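Polyphosphate:AMP phosphotransferase (Pseudomonas aeruginosa PAO1, PDB 3CZP) transfers a phosphate from inorganic polyphosphate to AMP to make ADP, accepts GMP less efficiently, and uses magnesium as its cofactor. Local coordinates at residues A[86-91]-A[352-357]; A[92-97]-A[346-351]; A[297-302]-A[403-408]; A[328-333]-A[359-364]. All blocks are in the same frame, centred on the assembly; numbering follows the deposited sequence.

Contact 1: residues A[86-91]-A[352-357]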
# COMPACT_ATOMS: atom_id res chain seq x y z
N GLU A 86 15.71 2.25 -0.94
CA GLU A 86 16.14 1.17 -0.03
C GLU A 86 15.62 -0.25 -0.40
O GLU A 86 15.81 -1.21 0.36
CB GLU A 86 15.68 1.50 1.39
CG GLU A 86 16.36 2.73 2.00
CD GLU A 86 17.89 2.67 1.94
OE1 GLU A 86 18.45 1.54 2.01
OE2 GLU A 86 18.53 3.76 1.80
N ARG A 87 15.02 -0.35 -1.56
CA ARG A 87 14.52 -1.61 -2.07
C ARG A 87 15.06 -1.88 -3.51
O ARG A 87 15.52 -0.96 -4.16
CB ARG A 87 13.00 -1.58 -2.03
CG ARG A 87 12.44 -1.72 -0.61
CD ARG A 87 10.96 -1.63 -0.55
NE ARG A 87 10.45 -1.81 0.78
CZ ARG A 87 10.50 -0.92 1.76
NH1 ARG A 87 11.09 0.24 1.59
NH2 ARG A 87 10.04 -1.25 2.95
N PRO A 88 14.97 -3.13 -4.00
CA PRO A 88 15.47 -3.35 -5.35
C PRO A 88 14.78 -2.47 -6.40
O PRO A 88 13.65 -2.05 -6.16
CB PRO A 88 15.20 -4.82 -5.59
CG PRO A 88 15.04 -5.42 -4.16
CD PRO A 88 14.46 -4.36 -3.37
N PRO A 89 15.53 -2.03 -7.42
CA PRO A 89 15.03 -1.07 -8.41
C PRO A 89 13.66 -1.37 -8.99
O PRO A 89 12.97 -0.43 -9.33
CB PRO A 89 16.09 -1.09 -9.53
CG PRO A 89 17.16 -2.01 -9.10
CD PRO A 89 16.98 -2.25 -7.63
N GLN A 90 13.33 -2.64 -9.16
CA GLN A 90 12.07 -3.05 -9.77
C GLN A 90 10.81 -2.79 -8.86
O GLN A 90 9.69 -2.57 -9.37
CB GLN A 90 12.14 -4.56 -10.12
CG GLN A 90 11.15 -4.93 -11.26
CD GLN A 90 11.34 -6.33 -11.82
OE1 GLN A 90 10.78 -7.27 -11.28
NE2 GLN A 90 12.06 -6.45 -12.96
N TRP A 91 11.02 -2.78 -7.55
CA TRP A 91 9.95 -2.63 -6.56
C TRP A 91 9.07 -1.42 -6.83
O TRP A 91 7.86 -1.48 -6.71
CB TRP A 91 10.59 -2.55 -5.17
CG TRP A 91 9.61 -2.49 -4.03
CD1 TRP A 91 9.02 -3.56 -3.38
CD2 TRP A 91 9.17 -1.32 -3.37
NE1 TRP A 91 8.20 -3.09 -2.38
CE2 TRP A 91 8.29 -1.72 -2.35
CE3 TRP A 91 9.50 0.02 -3.48
CZ2 TRP A 91 7.70 -0.80 -1.48
CZ3 TRP A 91 8.90 0.93 -2.65
CH2 TRP A 91 8.01 0.53 -1.66
N ARG A 352 5.45 -6.59 -2.53
CA ARG A 352 4.93 -5.60 -1.60
C ARG A 352 5.47 -5.88 -0.22
O ARG A 352 5.49 -5.01 0.62
CB ARG A 352 3.38 -5.56 -1.60
CG ARG A 352 2.78 -6.69 -0.82
CD ARG A 352 1.27 -6.85 -0.93
NE ARG A 352 0.50 -5.73 -0.38
CZ ARG A 352 -0.83 -5.78 -0.19
NH1 ARG A 352 -1.51 -6.88 -0.49
NH2 ARG A 352 -1.50 -4.73 0.26
N HIS A 353 5.91 -7.10 0.01
CA HIS A 353 6.52 -7.49 1.26
C HIS A 353 8.02 -7.58 1.30
O HIS A 353 8.56 -8.02 2.31
CB HIS A 353 5.98 -8.86 1.69
CG HIS A 353 4.56 -8.81 2.09
ND1 HIS A 353 4.13 -8.06 3.16
CD2 HIS A 353 3.46 -9.37 1.54
CE1 HIS A 353 2.81 -8.16 3.26
NE2 HIS A 353 2.39 -8.98 2.30
N ILE A 354 8.71 -7.17 0.24
CA ILE A 354 10.18 -7.33 0.21
C ILE A 354 10.81 -6.37 1.17
O ILE A 354 10.42 -5.23 1.24
CB ILE A 354 10.69 -7.12 -1.21
CG1 ILE A 354 10.32 -8.36 -2.06
CG2 ILE A 354 12.17 -6.73 -1.25
CD1 ILE A 354 11.06 -9.61 -1.66
N PRO A 355 11.83 -6.83 1.92
CA PRO A 355 12.41 -5.93 2.93
C PRO A 355 13.25 -4.78 2.39
O PRO A 355 13.91 -4.90 1.36
CB PRO A 355 13.22 -6.89 3.83
CG PRO A 355 13.57 -8.03 2.92
CD PRO A 355 12.42 -8.18 1.98
N ALA A 356 13.19 -3.64 3.06
CA ALA A 356 14.19 -2.61 2.88
C ALA A 356 15.57 -3.11 3.38
O ALA A 356 15.66 -4.10 4.10
CB ALA A 356 13.79 -1.39 3.62
N ARG A 357 16.61 -2.37 3.07
CA ARG A 357 17.93 -2.68 3.59
C ARG A 357 17.90 -2.75 5.12
O ARG A 357 17.26 -1.96 5.79
CB ARG A 357 18.94 -1.62 3.20
CG ARG A 357 19.32 -1.68 1.72
CD ARG A 357 20.72 -2.25 1.57
NE ARG A 357 21.09 -2.28 0.16
CZ ARG A 357 22.00 -1.51 -0.43
NH1 ARG A 357 22.73 -0.62 0.27
NH2 ARG A 357 22.20 -1.66 -1.74
O HOH W 1 15.97 -4.00 0.02
O HOH W 2 8.12 -3.85 0.40
O HOH W 3 9.40 -4.26 4.06
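The carbonyl O of E86 carries the direct backbone link between these two loops: R357 N donates to it over 3.1 Å, bent at hydrogen (138°) but in the carbonyl plane, and A356 CA brings a C-H to the same oxygen. Water 1 adds a third approach, giving one proton to E86 O and the other to P355 O. R87 runs extended from CG to NE, so its guanidinium reaches back along 352-357 with A356 CB over one face. Its NE makes a weak bond of 3.5 Å to I354 O. Water 2 does more for that pair, accepting from R87 NE and donating to I354 O at 2.8 Å. R87 NH1 is bonded to E83 O, which helps to hold the group in place. The R87 chain crosses W91, CD 3.2 Å above the centre of its ring. P88 CD meets I354 CG2 at 3.9 Å, an apolar contact. Thus the loop between helices 82-85 and 91-96 of the first PPK2 region lies against the loop joining helix 348-351 to strand 360-364 of the second, with P88 also on Y402 and I354 on L399 of helix 382-402.

Contact 2: residues A[92-97]-A[346-351]. With ACT (acetate ion), chain F.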
# COMPACT_ATOMS: atom_id res chain seq x y z
N ARG A 92 9.67 -0.29 -7.13
CA ARG A 92 8.92 0.92 -7.30
C ARG A 92 7.97 0.89 -8.47
O ARG A 92 6.97 1.63 -8.49
CB ARG A 92 9.86 2.07 -7.53
CG ARG A 92 10.58 2.00 -8.80
CD ARG A 92 11.56 3.19 -8.90
NE ARG A 92 12.73 2.87 -8.11
CZ ARG A 92 13.82 3.62 -8.04
NH1 ARG A 92 13.92 4.76 -8.73
NH2 ARG A 92 14.85 3.19 -7.33
N PHE A 93 8.31 0.12 -9.51
CA PHE A 93 7.37 -0.07 -10.62
C PHE A 93 6.23 -0.99 -10.21
O PHE A 93 5.02 -0.75 -10.49
CB PHE A 93 8.11 -0.65 -11.83
CG PHE A 93 9.22 0.23 -12.31
CD1 PHE A 93 8.96 1.54 -12.69
CD2 PHE A 93 10.50 -0.23 -12.39
CE1 PHE A 93 9.95 2.36 -13.11
CE2 PHE A 93 11.51 0.61 -12.84
CZ PHE A 93 11.21 1.91 -13.18
N TRP A 94 6.55 -2.06 -9.54
CA TRP A 94 5.48 -3.00 -9.05
C TRP A 94 4.46 -2.27 -8.18
O TRP A 94 3.24 -2.48 -8.28
CB TRP A 94 6.08 -4.16 -8.23
CG TRP A 94 6.79 -5.25 -9.03
CD1 TRP A 94 8.10 -5.33 -9.31
CD2 TRP A 94 6.17 -6.38 -9.66
NE1 TRP A 94 8.36 -6.45 -10.09
CE2 TRP A 94 7.17 -7.10 -10.34
CE3 TRP A 94 4.86 -6.82 -9.76
CZ2 TRP A 94 6.92 -8.29 -11.04
CZ3 TRP A 94 4.61 -8.02 -10.47
CH2 TRP A 94 5.64 -8.72 -11.09
N ARG A 95 4.97 -1.36 -7.35
CA ARG A 95 4.17 -0.60 -6.43
C ARG A 95 3.10 0.23 -7.15
O ARG A 95 1.99 0.45 -6.60
CB ARG A 95 5.05 0.27 -5.51
CG ARG A 95 4.26 1.24 -4.72
CD ARG A 95 4.75 1.62 -3.40
NE ARG A 95 5.68 2.72 -3.46
CZ ARG A 95 6.04 3.44 -2.41
NH1 ARG A 95 5.52 3.25 -1.22
NH2 ARG A 95 6.91 4.41 -2.58
N ARG A 96 3.40 0.69 -8.37
CA ARG A 96 2.47 1.57 -9.12
C ARG A 96 1.74 0.91 -10.26
O ARG A 96 1.04 1.60 -11.03
CB ARG A 96 3.18 2.80 -9.71
CG ARG A 96 3.96 3.65 -8.74
CD ARG A 96 3.16 4.03 -7.55
NE ARG A 96 4.00 4.80 -6.63
CZ ARG A 96 3.67 5.17 -5.37
NH1 ARG A 96 2.50 4.82 -4.82
NH2 ARG A 96 4.53 5.93 -4.66
N LEU A 97 1.77 -0.41 -10.35
CA LEU A 97 1.02 -1.05 -11.41
C LEU A 97 -0.47 -0.74 -11.23
O LEU A 97 -0.96 -0.74 -10.09
CB LEU A 97 1.34 -2.53 -11.51
CG LEU A 97 2.77 -2.90 -11.85
CD1 LEU A 97 2.87 -4.41 -11.83
CD2 LEU A 97 3.31 -2.39 -13.23
N TYR A 346 0.48 -11.94 -10.33
CA TYR A 346 0.87 -12.84 -9.25
C TYR A 346 1.97 -12.33 -8.29
O TYR A 346 1.75 -12.32 -7.07
CB TYR A 346 1.30 -14.19 -9.83
CG TYR A 346 1.67 -15.22 -8.79
CD1 TYR A 346 0.70 -15.74 -7.91
CD2 TYR A 346 2.95 -15.71 -8.70
CE1 TYR A 346 1.04 -16.70 -6.91
CE2 TYR A 346 3.28 -16.68 -7.74
CZ TYR A 346 2.33 -17.17 -6.86
OH TYR A 346 2.70 -18.11 -5.91
N LEU A 347 3.13 -11.90 -8.79
CA LEU A 347 4.26 -11.55 -7.86
C LEU A 347 4.07 -10.26 -7.13
O LEU A 347 4.83 -9.97 -6.21
CB LEU A 347 5.60 -11.52 -8.61
CG LEU A 347 6.04 -12.93 -9.05
CD1 LEU A 347 7.22 -12.90 -10.00
CD2 LEU A 347 6.23 -13.90 -7.77
N TRP A 348 3.14 -9.42 -7.57
CA TRP A 348 2.83 -8.16 -6.88
C TRP A 348 2.63 -8.32 -5.37
O TRP A 348 3.14 -7.51 -4.57
CB TRP A 348 1.59 -7.52 -7.55
CG TRP A 348 1.23 -6.16 -7.07
CD1 TRP A 348 1.59 -4.94 -7.60
CD2 TRP A 348 0.33 -5.87 -6.00
NE1 TRP A 348 1.03 -3.92 -6.88
CE2 TRP A 348 0.23 -4.46 -5.91
CE3 TRP A 348 -0.41 -6.66 -5.11
CZ2 TRP A 348 -0.58 -3.82 -4.95
CZ3 TRP A 348 -1.25 -6.02 -4.18
CH2 TRP A 348 -1.30 -4.62 -4.11
N ARG A 349 1.90 -9.36 -4.99
CA ARG A 349 1.62 -9.65 -3.59
C ARG A 349 2.89 -9.93 -2.81
O ARG A 349 2.95 -9.64 -1.61
CB ARG A 349 0.66 -10.83 -3.47
CG ARG A 349 1.11 -12.08 -4.21
CD ARG A 349 0.04 -13.15 -4.20
NE ARG A 349 -0.88 -13.02 -5.33
CZ ARG A 349 -1.70 -13.97 -5.74
NH1 ARG A 349 -1.73 -15.14 -5.11
NH2 ARG A 349 -2.50 -13.76 -6.78
N PHE A 350 3.90 -10.48 -3.48
CA PHE A 350 5.16 -10.78 -2.79
C PHE A 350 6.10 -9.61 -2.77
O PHE A 350 6.72 -9.36 -1.76
CB PHE A 350 5.80 -12.02 -3.41
CG PHE A 350 4.86 -13.16 -3.35
CD1 PHE A 350 4.60 -13.73 -2.14
CD2 PHE A 350 4.17 -13.58 -4.49
CE1 PHE A 350 3.67 -14.78 -2.04
CE2 PHE A 350 3.23 -14.64 -4.39
CZ PHE A 350 2.96 -15.17 -3.18
N TRP A 351 6.22 -8.91 -3.90
CA TRP A 351 7.06 -7.71 -3.97
C TRP A 351 6.73 -6.68 -2.86
O TRP A 351 7.60 -5.89 -2.43
CB TRP A 351 6.95 -7.07 -5.38
CG TRP A 351 7.97 -7.56 -6.36
CD1 TRP A 351 7.76 -8.45 -7.37
CD2 TRP A 351 9.37 -7.24 -6.38
NE1 TRP A 351 8.94 -8.68 -8.05
CE2 TRP A 351 9.93 -7.92 -7.48
CE3 TRP A 351 10.20 -6.44 -5.58
CZ2 TRP A 351 11.30 -7.83 -7.80
CZ3 TRP A 351 11.54 -6.36 -5.91
CH2 TRP A 351 12.07 -7.03 -7.01
C ACT F . 2.82 6.27 -0.95
O ACT F . 2.70 6.48 -2.16
OXT ACT F . 3.62 7.03 -0.39
CH3 ACT F . 2.06 5.20 -0.23
O HOH W 4 -0.02 -1.13 -7.52
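This is a buried aromatic contact between two short helices, 91-96 of the first PPK2 region and 348-351 of the second. Its core is a face-to-face stack of W94 on W351: the five-membered rings have centroids 3.5 Å apart and planes 18° from parallel. W351 CD1 sits over the centre of the W94 ring, whereas W94 NE1 lies above the W351 ring toward its rim. The two indole nitrogens come within 3.1 Å of each other, but both are donors and do not bond. W94 NE1 is satisfied by Q90 OE1, a partner one turn earlier that helps set the rotation of the indole. The six-membered half of W94 reaches past the stack, CH2 meeting L347 CB at 3.7 Å and CE3 passing W348 CB at 4.0 Å. W348, its CG anti to the backbone N (chi1 -174°), swings its pyrrole edge under the end of helix 91-96, with NE1 3.0 Å from W94 O. Water 4 accepts from that NE1 and also lies within bonding distance of R95 O and L97 O. On the far side of the helix R96 grips an acetate, probably from crystallisation, NH1 and NH2 both donating to one oxygen at 3.1 Å. R95 instead forms salt bridges with E84 and with E83 of the second subunit. With F138 edge-to-face on W94 and M141 packed beside it, the tryptophan pair forms an aromatic core at the interface between the two fused PPK2 domains.

Contact 3: residues A[297-302]-A[403-408]; sequences RQHSLV and GIIVVK
Strands 300-307 and 404-412 run parallel here, their short axes 4.5 Å apart and turned by 21°. L301 pairs with I405 and V302 with V406, and the hydrogen bonds alternate as parallel strands require: I405 N to S300 O, V302 N to I405 O, and V407 N to V302 O, each 2.8 Å. The middle one is almost perfectly straight at hydrogen (179°). Just before the strands a side chain takes over. H299, CG anti to its carbonyl carbon, turns its ring so that ND1 donates to G403 O at 2.8 Å, with the oxygen in the ring plane and the N-H on a carbonyl lone pair. Its other nitrogen, NE2, is bonded to D497 OD2, so the imidazole is held at both ends. G403 itself ends helix 382-402 in a Schellman motif with positive phi (104°); a side chain at these backbone angles would run into the preceding carbonyl O. On one face of the sheet L301 CD1 lies against I405 CG2 at 3.6 Å, their side chains crossing obliquely, with V407 CG2 a looser neighbour. On the other, V302 CG2 meets I404 CG2 at 3.6 Å, and S300 OG rests beside I404 CG1 at 3.3 Å. Helix 475-496 covers the L301 and I405 face through I486 and A493. The opposite face, with S300, V302 and I404, meets the two loops that pack together between the PPK2 regions, V302 on P355 and I404 on P88, while L301 also bonds through its backbone to strand 360-364.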
# COMPACT_ATOMS: atom_id res chain seq x y z
N ARG A 297 24.07 -3.81 7.10
CA ARG A 297 23.50 -2.56 6.52
C ARG A 297 23.46 -2.54 5.02
O ARG A 297 22.66 -1.83 4.44
CB ARG A 297 24.35 -1.34 6.92
CG ARG A 297 24.26 -1.05 8.37
CD ARG A 297 25.13 0.11 8.77
NE ARG A 297 24.80 0.42 10.16
CZ ARG A 297 23.72 1.09 10.54
NH1 ARG A 297 23.51 1.30 11.84
NH2 ARG A 297 22.87 1.59 9.63
N GLN A 298 24.38 -3.26 4.41
CA GLN A 298 24.48 -3.40 2.97
C GLN A 298 23.52 -4.45 2.44
O GLN A 298 23.44 -4.65 1.23
CB GLN A 298 25.92 -3.78 2.66
CG GLN A 298 26.18 -4.44 1.32
CD GLN A 298 27.67 -4.59 1.05
OE1 GLN A 298 28.51 -4.38 1.94
NE2 GLN A 298 28.01 -5.00 -0.20
N HIS A 299 22.76 -5.08 3.32
CA HIS A 299 22.01 -6.26 2.98
C HIS A 299 20.61 -6.27 3.58
O HIS A 299 20.23 -5.42 4.38
CB HIS A 299 22.75 -7.51 3.51
CG HIS A 299 24.06 -7.78 2.82
ND1 HIS A 299 24.15 -8.23 1.52
CD2 HIS A 299 25.33 -7.64 3.26
CE1 HIS A 299 25.42 -8.36 1.19
NE2 HIS A 299 26.16 -8.00 2.22
N SER A 300 19.84 -7.27 3.17
CA SER A 300 18.68 -7.65 3.95
C SER A 300 18.54 -9.17 3.81
O SER A 300 19.31 -9.79 3.11
CB SER A 300 17.44 -6.85 3.52
OG SER A 300 17.20 -7.08 2.17
N LEU A 301 17.57 -9.75 4.51
CA LEU A 301 17.41 -11.19 4.54
C LEU A 301 15.99 -11.54 4.18
O LEU A 301 15.06 -10.89 4.64
CB LEU A 301 17.79 -11.73 5.93
CG LEU A 301 17.90 -13.23 6.26
CD1 LEU A 301 18.96 -13.84 5.40
CD2 LEU A 301 18.30 -13.39 7.76
N VAL A 302 15.85 -12.54 3.32
CA VAL A 302 14.55 -13.23 3.06
C VAL A 302 14.70 -14.69 3.34
O VAL A 302 15.55 -15.36 2.72
CB VAL A 302 14.07 -12.97 1.61
CG1 VAL A 302 12.82 -13.82 1.27
CG2 VAL A 302 13.76 -11.48 1.44
N GLY A 403 21.47 -7.22 -3.21
CA GLY A 403 22.19 -7.56 -1.95
C GLY A 403 21.29 -8.26 -0.92
O GLY A 403 21.66 -8.44 0.23
N ILE A 404 20.09 -8.65 -1.32
CA ILE A 404 19.20 -9.41 -0.45
C ILE A 404 19.68 -10.83 -0.41
O ILE A 404 19.95 -11.45 -1.44
CB ILE A 404 17.71 -9.34 -0.89
CG1 ILE A 404 17.29 -7.85 -1.06
CG2 ILE A 404 16.84 -10.12 0.06
CD1 ILE A 404 15.78 -7.57 -1.20
N ILE A 405 19.81 -11.34 0.81
CA ILE A 405 20.18 -12.71 1.10
C ILE A 405 18.95 -13.58 1.11
O ILE A 405 18.11 -13.44 1.95
CB ILE A 405 20.90 -12.79 2.45
CG1 ILE A 405 22.11 -11.83 2.46
CG2 ILE A 405 21.36 -14.24 2.79
CD1 ILE A 405 22.71 -11.68 3.83
N VAL A 406 18.86 -14.51 0.19
CA VAL A 406 17.68 -15.34 0.04
C VAL A 406 17.95 -16.81 0.47
O VAL A 406 18.83 -17.51 -0.10
CB VAL A 406 17.21 -15.27 -1.41
CG1 VAL A 406 16.04 -16.18 -1.64
CG2 VAL A 406 16.92 -13.79 -1.80
N VAL A 407 17.22 -17.25 1.49
CA VAL A 407 17.33 -18.61 2.01
C VAL A 407 15.96 -19.30 1.85
O VAL A 407 14.95 -18.68 2.13
CB VAL A 407 17.85 -18.56 3.46
CG1 VAL A 407 18.12 -19.95 3.95
CG2 VAL A 407 19.23 -17.76 3.50
N LYS A 408 15.93 -20.54 1.37
CA LYS A 408 14.69 -21.26 1.06
C LYS A 408 14.67 -22.67 1.68
O LYS A 408 15.56 -23.47 1.42
CB LYS A 408 14.55 -21.40 -0.47
CG LYS A 408 14.34 -20.09 -1.23
CD LYS A 408 14.08 -20.37 -2.71
CE LYS A 408 15.31 -20.83 -3.48
NZ LYS A 408 15.14 -20.84 -5.02

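Contact 4: residues A[328-333]-A[359-364]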
# COMPACT_ATOMS: atom_id res chain seq x y z
N GLN A 328 13.32 -6.34 14.66
CA GLN A 328 14.31 -6.75 13.65
C GLN A 328 13.78 -7.60 12.48
O GLN A 328 14.53 -7.92 11.55
CB GLN A 328 15.45 -7.48 14.36
CG GLN A 328 16.30 -6.59 15.26
CD GLN A 328 17.40 -7.40 15.97
OE1 GLN A 328 17.13 -8.19 16.87
NE2 GLN A 328 18.64 -7.18 15.57
N TYR A 329 12.51 -8.02 12.53
CA TYR A 329 12.00 -8.97 11.58
C TYR A 329 10.53 -8.67 11.32
O TYR A 329 9.91 -7.87 12.05
CB TYR A 329 12.26 -10.44 11.98
CG TYR A 329 11.62 -10.83 13.30
CD1 TYR A 329 10.24 -11.00 13.39
CD2 TYR A 329 12.39 -11.01 14.46
CE1 TYR A 329 9.65 -11.34 14.56
CE2 TYR A 329 11.78 -11.35 15.67
CZ TYR A 329 10.42 -11.52 15.70
OH TYR A 329 9.77 -11.83 16.86
N HIS A 330 10.03 -9.27 10.23
CA HIS A 330 8.65 -9.11 9.77
C HIS A 330 8.26 -10.47 9.22
O HIS A 330 8.92 -10.95 8.31
CB HIS A 330 8.59 -8.05 8.68
CG HIS A 330 7.24 -7.89 8.04
ND1 HIS A 330 6.07 -7.80 8.76
CD2 HIS A 330 6.89 -7.75 6.74
CE1 HIS A 330 5.05 -7.62 7.94
NE2 HIS A 330 5.52 -7.59 6.70
N ILE A 331 7.27 -11.14 9.82
CA ILE A 331 6.84 -12.43 9.35
C ILE A 331 5.55 -12.25 8.55
O ILE A 331 4.61 -11.59 9.03
CB ILE A 331 6.58 -13.40 10.49
CG1 ILE A 331 7.82 -13.50 11.42
CG2 ILE A 331 6.18 -14.76 9.95
CD1 ILE A 331 7.51 -14.35 12.64
N VAL A 332 5.51 -12.85 7.35
CA VAL A 332 4.37 -12.79 6.44
C VAL A 332 3.81 -14.18 6.22
O VAL A 332 4.40 -14.97 5.50
CB VAL A 332 4.77 -12.28 5.06
CG1 VAL A 332 3.51 -12.14 4.12
CG2 VAL A 332 5.57 -11.00 5.21
N PRO A 333 2.68 -14.50 6.84
CA PRO A 333 2.05 -15.79 6.61
C PRO A 333 1.21 -15.72 5.33
O PRO A 333 0.28 -14.95 5.24
CB PRO A 333 1.24 -16.00 7.89
CG PRO A 333 0.89 -14.62 8.35
CD PRO A 333 1.98 -13.72 7.86
N GLN A 359 16.62 -5.09 6.87
CA GLN A 359 15.44 -5.76 7.40
C GLN A 359 15.51 -7.26 7.09
O GLN A 359 16.32 -7.72 6.27
CB GLN A 359 14.11 -5.17 6.85
CG GLN A 359 13.85 -3.69 7.12
CD GLN A 359 12.48 -3.16 6.56
OE1 GLN A 359 11.84 -3.76 5.68
NE2 GLN A 359 12.02 -2.04 7.12
N PHE A 360 14.62 -8.01 7.75
CA PHE A 360 14.58 -9.48 7.66
C PHE A 360 13.13 -9.89 7.54
O PHE A 360 12.36 -9.60 8.39
CB PHE A 360 15.21 -10.06 8.95
CG PHE A 360 15.24 -11.59 9.05
CD1 PHE A 360 14.93 -12.43 7.96
CD2 PHE A 360 15.58 -12.16 10.26
CE1 PHE A 360 14.97 -13.82 8.10
CE2 PHE A 360 15.60 -13.54 10.42
CZ PHE A 360 15.30 -14.38 9.35
N THR A 361 12.74 -10.48 6.42
CA THR A 361 11.33 -10.87 6.21
C THR A 361 11.33 -12.38 6.10
O THR A 361 12.15 -12.99 5.43
CB THR A 361 10.70 -10.28 4.96
OG1 THR A 361 10.76 -8.86 5.02
CG2 THR A 361 9.24 -10.76 4.79
N ILE A 362 10.41 -12.98 6.83
CA ILE A 362 10.21 -14.41 6.83
C ILE A 362 8.82 -14.68 6.16
O ILE A 362 7.79 -14.08 6.56
CB ILE A 362 10.19 -14.91 8.26
CG1 ILE A 362 11.49 -14.59 9.02
CG2 ILE A 362 9.85 -16.41 8.29
CD1 ILE A 362 11.56 -15.25 10.44
N PHE A 363 8.82 -15.59 5.18
CA PHE A 363 7.67 -15.95 4.43
C PHE A 363 7.26 -17.35 4.86
O PHE A 363 7.94 -18.34 4.59
CB PHE A 363 7.93 -15.88 2.93
CG PHE A 363 8.02 -14.49 2.38
CD1 PHE A 363 6.88 -13.78 2.05
CD2 PHE A 363 9.26 -13.85 2.23
CE1 PHE A 363 6.94 -12.48 1.56
CE2 PHE A 363 9.35 -12.54 1.71
CZ PHE A 363 8.18 -11.87 1.38
N ASP A 364 6.17 -17.41 5.58
CA ASP A 364 5.56 -18.67 5.90
C ASP A 364 4.61 -19.03 4.78
O ASP A 364 3.48 -18.53 4.70
CB ASP A 364 4.86 -18.56 7.24
CG ASP A 364 4.31 -19.91 7.72
OD1 ASP A 364 4.49 -20.96 7.05
OD2 ASP A 364 3.68 -19.91 8.79
O HOH W 5 12.88 -6.22 9.56
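V332 shows how the two parallel strands mesh. Its CB stands 4.0 Å from F363 CD1, and CG2, anti to the carbonyl carbon, reaches diagonally to T361 CG2 at 3.7 Å; CG1, anti to the backbone N (chi1 -177°), goes instead to the ring of H353, in the loop leading into strand 360-364. T361 CG2 in turn lies 3.5 Å above one face of the F363 ring, toward its rim, so valine, threonine and phenylalanine form one continuous patch. On the other face I331 and I362 lie side by side and point the same way, CG1 to CB at 4.2 Å. The backbone holds this register. H330 N donates to F360 O and I362 N to H330 O, then V332 N to I362 O at 2.7 Å, nearly along the C=O axis, and D364 N to V332 O from above the carbonyl plane. Water 5 extends the pairing past the strand start, accepting from F360 N and giving a weak bond to Q328 O. D364, CG anti to the backbone N, has OD2 in a salt bridge with R70 of the second subunit; the same R70 packs on I331 and P333. Strand 330-333 is the outermost on this side of the chain's second five-stranded parallel sheet, with helix 313-321 over the I331 face: the alpha/beta sheet, strand order 2-3-1-4-5, of the P-loop kinase-like PPK2 fold.

Contacts 3 and 4 are two strand pairs of one sheet in the second PPK2 region, strand 300-307 of contact 3 lying next to strand 360-364 of contact 4, with probable backbone bonds from L301 to Q359 and T361. Both are buried and regular: parallel main-chain bonds with apolar faces, aliphatic in contact 3 and partly aromatic in contact 4. Contacts 1 and 2 join the two PPK2 regions instead. Contact 2, also buried, relies on stacked tryptophans; contact 1, partly buried, is a water-bridged loop seam with a backbone bond and one arginine. These two touch through P88, Q90 and W91 against W351. Loop 352-357 connects the two kinds, since P355 packs on V302 and T361 and H353 on F363 and V332.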